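Local coordinates for uncharacterized protein DUF1185 (Bordetella bronchiseptica RB50, PDB 3BYQ) that is of unknown function but may take part in amino-acid metabolism, at residues L63-L68 against F164-G169. Sequence-based numbering, arbitrary orientation.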
# COMPACT_ATOMS: atom_id res chain seq x y z
N LEU B 63 25.74 15.11 9.71
CA LEU B 63 24.87 15.01 10.86
C LEU B 63 24.31 13.58 11.03
O LEU B 63 24.34 12.97 12.12
CB LEU B 63 23.69 16.00 10.69
CG LEU B 63 22.70 16.03 11.86
CD1 LEU B 63 23.32 16.68 13.14
CD2 LEU B 63 21.41 16.71 11.41
N LEU B 64 23.77 13.06 9.95
CA LEU B 64 23.11 11.73 9.96
C LEU B 64 24.13 10.62 10.14
O LEU B 64 23.89 9.65 10.87
CB LEU B 64 22.29 11.51 8.69
CG LEU B 64 21.20 12.56 8.41
CD1 LEU B 64 20.34 12.18 7.18
CD2 LEU B 64 20.32 12.84 9.57
N ALA B 65 25.27 10.76 9.48
CA ALA B 65 26.30 9.73 9.57
C ALA B 65 26.83 9.67 10.99
O ALA B 65 27.07 8.62 11.52
CB ALA B 65 27.46 9.98 8.53
N THR B 66 27.03 10.83 11.58
CA THR B 66 27.52 10.91 12.98
C THR B 66 26.55 10.25 13.94
O THR B 66 26.94 9.51 14.84
CB THR B 66 27.82 12.37 13.39
OG1 THR B 66 28.81 12.90 12.49
CG2 THR B 66 28.34 12.44 14.80
N GLU B 67 25.27 10.46 13.70
CA GLU B 67 24.26 9.86 14.55
C GLU B 67 24.31 8.35 14.49
O GLU B 67 24.14 7.65 15.49
CB GLU B 67 22.87 10.33 14.13
CG GLU B 67 21.79 9.76 14.98
CD GLU B 67 20.39 10.24 14.59
OE1 GLU B 67 20.15 10.51 13.38
OE2 GLU B 67 19.54 10.31 15.51
N LEU B 68 24.53 7.84 13.28
CA LEU B 68 24.57 6.38 13.06
C LEU B 68 25.78 5.76 13.75
O LEU B 68 25.67 4.74 14.43
CB LEU B 68 24.54 6.05 11.59
CG LEU B 68 23.19 6.17 10.86
CD1 LEU B 68 23.34 6.07 9.31
CD2 LEU B 68 22.20 5.11 11.41
N PHE B 164 15.92 12.47 3.05
CA PHE B 164 17.28 11.98 2.84
C PHE B 164 17.64 11.02 3.95
O PHE B 164 17.34 11.27 5.10
CB PHE B 164 18.28 13.14 2.83
CG PHE B 164 18.17 14.05 1.61
CD1 PHE B 164 18.46 13.56 0.35
CD2 PHE B 164 17.89 15.39 1.75
CE1 PHE B 164 18.40 14.37 -0.77
CE2 PHE B 164 17.83 16.23 0.62
CZ PHE B 164 18.09 15.70 -0.64
N ALA B 165 18.33 9.94 3.58
CA ALA B 165 18.68 8.90 4.52
C ALA B 165 20.04 8.27 4.32
O ALA B 165 20.55 8.18 3.17
CB ALA B 165 17.61 7.77 4.42
N LEU B 166 20.61 7.84 5.44
CA LEU B 166 21.84 7.04 5.42
C LEU B 166 21.54 5.77 6.19
O LEU B 166 20.72 5.77 7.12
CB LEU B 166 23.00 7.77 6.07
CG LEU B 166 23.47 9.04 5.36
CD1 LEU B 166 24.60 9.71 6.13
CD2 LEU B 166 23.90 8.73 3.95
N VAL B 167 22.23 4.72 5.82
CA VAL B 167 22.13 3.43 6.46
C VAL B 167 23.52 2.90 6.81
O VAL B 167 24.44 3.01 6.03
CB VAL B 167 21.43 2.40 5.55
CG1 VAL B 167 21.39 0.99 6.22
CG2 VAL B 167 20.03 2.87 5.19
N MSE B 168 23.63 2.34 8.02
CA MSE B 168 24.82 1.58 8.44
C MSE B 168 24.38 0.30 9.13
O MSE B 168 23.30 0.25 9.73
CB MSE B 168 25.74 2.33 9.38
CG MSE B 168 26.37 3.59 8.76
SE MSE B 168 27.57 4.38 10.05
CE MSE B 168 27.80 6.08 9.19
N GLY B 169 25.24 -0.68 9.05
CA GLY B 169 24.99 -2.00 9.64
C GLY B 169 26.26 -2.66 10.11
O GLY B 169 27.36 -2.26 9.72
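The peptide group joining Leu-166 to Val-167 turns one face to the methyl CD1 of Leu-68, which sits over the carbonyl oxygen, 3.4 Å from Leu-166 O. The aromatic ring of Phe-164 takes little part: it leads away from the helix segment and stacks on Trp-98, while Leu-64 CD1 rests against the Phe-164 carbonyl oxygen. No hydrogen bond links the two segments, so apolar packing joins them. Leu-166 reaches up with CG anti to its carbonyl carbon (chi1 -65°), and its CD1 settles against Ala-65, 3.7 Å from Ala-65 CB, while also touching Leu-64 CB at 3.9 Å. Here a helix lies over a mixed beta-sheet in a variant of the Bacillus chorismate mutase fold; over these segments the two axes approach to 8.4 Å, with chain directions 29° from parallel. Farther along, the selenomethionine Met-168 runs out extended beyond CG; its SE rests 3.8 Å from Leu-68 CB, and its CE lies 3.5 Å from Ala-65 O. Met-106 of helix 98-109 touches both Leu-166 and Met-168, while Leu-12 of strand 7-17 and Ala-32 of strand 29-39 pack on Leu-68.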